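Local coordinates for protein positive phenol-degradative gene regulator (Ralstonia sp. E2, PDB 5FRY) that senses phenols through this N-terminal domain and, as a whole protein, activates transcription of phenol-degradation genes, probably as an ATP-dependent enhancer-binding protein, at residues R22-A26 against M27-S31. Sequence-based numbering, arbitrary orientation.
Sequences RLRFA and MKEGS
R24 and E29 meet beside the methyl group of A26, on one face of a short beta hairpin. The two long side chains cross at about a right angle. NH2 of R24 reaches OE1 of E29 at 3.5 Å, a salt bridge whose hydrogen bond is weak. OE1 lies at the edge of the guanidinium, near its plane, and the carboxylate is turned 27° from that plane. R24 leaves the strand with CG anti to the backbone N (chi1 -176°), then bends at chi3, which brings the guanidinium round to E29. E29 stays extended beyond CG and is the one of the two that touches the methyl, with its CB 3.5 Å from CB of A26. S31 adds its hydroxyl to the same face: OG sits 3.6 Å from CB of A26.

The backbone closes the turn beneath these side chains. A26 N donates to S31 O at 3.2 Å. E29 N lies 2.5 Å from A26 O, unusually short for such a bond, so the value is to be read with caution. A26 O also takes weak bonds from the N atoms of G30 and S31. G30 has a positive phi of 74°, a value that glycine adopts easily.

F25 lies on the other face of the strand and packs on I32 of its own chain and on L23 of the second subunit. E29 O accepts a hydrogen bond from R109 of that subunit, so the turn takes part in the dimer contact. The site is remote from the phenol pocket and the zinc ion. G30 and S31 together opposite A26 form a G1 beta bulge, closing the antiparallel hairpin of strands 23-26 and 31-34.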
ATOM      1  N   ARG A  22      -9.049  14.571  -9.216  1.00 48.21           N
ATOM      2  CA  ARG A  22      -8.901  14.608  -7.760  1.00 43.74           C
ATOM      3  C   ARG A  22      -7.625  13.910  -7.308  1.00 41.61           C
ATOM      4  O   ARG A  22      -7.316  13.854  -6.116  1.00 37.18           O
ATOM      5  CB  ARG A  22     -10.119  13.977  -7.106  1.00 42.64           C
ATOM      6  CG  ARG A  22     -11.410  14.669  -7.506  1.00 50.32           C
ATOM      7  CD  ARG A  22     -12.534  14.265  -6.599  1.00 53.54           C
ATOM      8  NE  ARG A  22     -13.397  15.395  -6.262  1.00 58.80           N
ATOM      9  CZ  ARG A  22     -12.988  16.475  -5.604  1.00 57.64           C
ATOM     10  NH1 ARG A  22     -11.713  16.588  -5.227  1.00 52.55           N
ATOM     11  NH2 ARG A  22     -13.853  17.448  -5.339  1.00 58.39           N
ATOM     12  N   LEU A  23      -6.884  13.378  -8.274  1.00 41.11           N
ATOM     13  CA  LEU A  23      -5.617  12.718  -7.992  1.00 40.62           C
ATOM     14  C   LEU A  23      -4.497  13.708  -8.264  1.00 39.72           C
ATOM     15  O   LEU A  23      -4.304  14.147  -9.396  1.00 44.69           O
ATOM     16  CB  LEU A  23      -5.452  11.454  -8.830  1.00 35.61           C
ATOM     17  CG  LEU A  23      -4.268  10.533  -8.551  1.00 37.97           C
ATOM     18  CD1 LEU A  23      -4.069  10.361  -7.063  1.00 35.98           C
ATOM     19  CD2 LEU A  23      -4.534   9.192  -9.207  1.00 38.35           C
ATOM     20  N   ARG A  24      -3.790  14.079  -7.205  1.00 39.00           N
ATOM     21  CA  ARG A  24      -2.764  15.101  -7.288  1.00 40.06           C
ATOM     22  C   ARG A  24      -1.413  14.534  -6.918  1.00 42.19           C
ATOM     23  O   ARG A  24      -1.176  14.161  -5.769  1.00 39.64           O
ATOM     24  CB  ARG A  24      -3.089  16.284  -6.370  1.00 44.62           C
ATOM     25  CG  ARG A  24      -2.065  17.430  -6.495  1.00 43.07           C
ATOM     26  CD  ARG A  24      -2.265  18.509  -5.441  1.00 51.97           C
ATOM     27  NE  ARG A  24      -1.279  18.414  -4.367  1.00 47.75           N
ATOM     28  CZ  ARG A  24      -1.554  18.026  -3.125  1.00 46.80           C
ATOM     29  NH1 ARG A  24      -2.798  17.702  -2.776  1.00 44.48           N
ATOM     30  NH2 ARG A  24      -0.581  17.967  -2.223  1.00 51.63           N
ATOM     31  N   PHE A  25      -0.527  14.471  -7.906  1.00 42.39           N
ATOM     32  CA  PHE A  25       0.840  14.034  -7.694  1.00 41.23           C
ATOM     33  C   PHE A  25       1.747  15.217  -7.440  1.00 44.33           C
ATOM     34  O   PHE A  25       1.992  16.022  -8.331  1.00 48.37           O
ATOM     35  CB  PHE A  25       1.346  13.265  -8.898  1.00 38.42           C
ATOM     36  CG  PHE A  25       0.828  11.867  -8.989  1.00 42.28           C
ATOM     37  CD1 PHE A  25      -0.415  11.607  -9.543  1.00 42.95           C
ATOM     38  CD2 PHE A  25       1.600  10.802  -8.556  1.00 40.14           C
ATOM     39  CE1 PHE A  25      -0.889  10.312  -9.639  1.00 46.31           C
ATOM     40  CE2 PHE A  25       1.129   9.499  -8.655  1.00 43.31           C
ATOM     41  CZ  PHE A  25      -0.111   9.256  -9.195  1.00 43.68           C
ATOM     42  N   ALA A  26       2.256  15.324  -6.228  1.00 41.35           N
ATOM     43  CA  ALA A  26       3.189  16.394  -5.926  1.00 44.08           C
ATOM     44  C   ALA A  26       4.561  15.791  -5.709  1.00 42.03           C
ATOM     45  O   ALA A  26       5.069  15.766  -4.589  1.00 44.99           O
ATOM     46  CB  ALA A  26       2.740  17.181  -4.711  1.00 38.60           C
ATOM     47  N   MET A  27       5.146  15.297  -6.795  1.00 48.41           N
ATOM     48  CA  MET A  27       6.454  14.647  -6.760  1.00 46.57           C
ATOM     49  C   MET A  27       7.533  15.540  -6.148  1.00 49.23           C
ATOM     50  O   MET A  27       8.491  15.043  -5.555  1.00 51.67           O
ATOM     51  CB  MET A  27       6.841  14.219  -8.173  1.00 46.22           C
ATOM     52  CG  MET A  27       8.245  13.725  -8.342  1.00 48.63           C
ATOM     53  SD  MET A  27       8.469  13.166 -10.039  1.00 65.85           S
ATOM     54  CE  MET A  27       8.050  14.658 -10.956  1.00 44.03           C
ATOM     55  N   LYS A  28       7.371  16.855  -6.287  1.00 52.00           N
ATOM     56  CA  LYS A  28       8.241  17.818  -5.618  1.00 54.38           C
ATOM     57  C   LYS A  28       7.763  18.082  -4.183  1.00 54.95           C
ATOM     58  O   LYS A  28       8.145  19.072  -3.556  1.00 55.29           O
ATOM     59  CB  LYS A  28       8.299  19.136  -6.404  1.00 58.74           C
ATOM     60  CG  LYS A  28       8.767  19.008  -7.856  1.00 61.12           C
ATOM     61  CD  LYS A  28       8.617  20.337  -8.603  1.00 59.43           C
ATOM     62  CE  LYS A  28       9.212  20.272 -10.007  1.00 66.24           C
ATOM     63  NZ  LYS A  28       9.159  21.593 -10.713  1.00 67.86           N
ATOM     64  N   GLU A  29       6.913  17.202  -3.670  1.00 48.30           N
ATOM     65  CA  GLU A  29       6.496  17.284  -2.277  1.00 45.75           C
ATOM     66  C   GLU A  29       6.678  15.936  -1.588  1.00 40.05           C
ATOM     67  O   GLU A  29       6.682  15.853  -0.371  1.00 37.46           O
ATOM     68  CB  GLU A  29       5.047  17.735  -2.179  1.00 49.88           C
ATOM     69  CG  GLU A  29       4.591  18.094  -0.774  1.00 52.04           C
ATOM     70  CD  GLU A  29       3.130  18.473  -0.734  1.00 52.07           C
ATOM     71  OE1 GLU A  29       2.658  19.095  -1.711  1.00 58.56           O
ATOM     72  OE2 GLU A  29       2.445  18.129   0.255  1.00 52.08           O
ATOM     73  N   GLY A  30       6.842  14.882  -2.381  1.00 39.21           N
ATOM     74  CA  GLY A  30       6.965  13.544  -1.830  1.00 35.27           C
ATOM     75  C   GLY A  30       5.602  13.080  -1.351  1.00 37.10           C
ATOM     76  O   GLY A  30       5.477  12.284  -0.422  1.00 36.45           O
ATOM     77  N   SER A  31       4.558  13.596  -1.979  1.00 38.65           N
ATOM     78  CA  SER A  31       3.219  13.269  -1.521  1.00 32.63           C
ATOM     79  C   SER A  31       2.320  12.927  -2.699  1.00 35.08           C
ATOM     80  O   SER A  31       2.655  13.216  -3.849  1.00 38.21           O
ATOM     81  CB  SER A  31       2.626  14.429  -0.706  1.00 37.10           C
ATOM     82  OG  SER A  31       2.143  15.447  -1.559  1.00 41.73           O
TER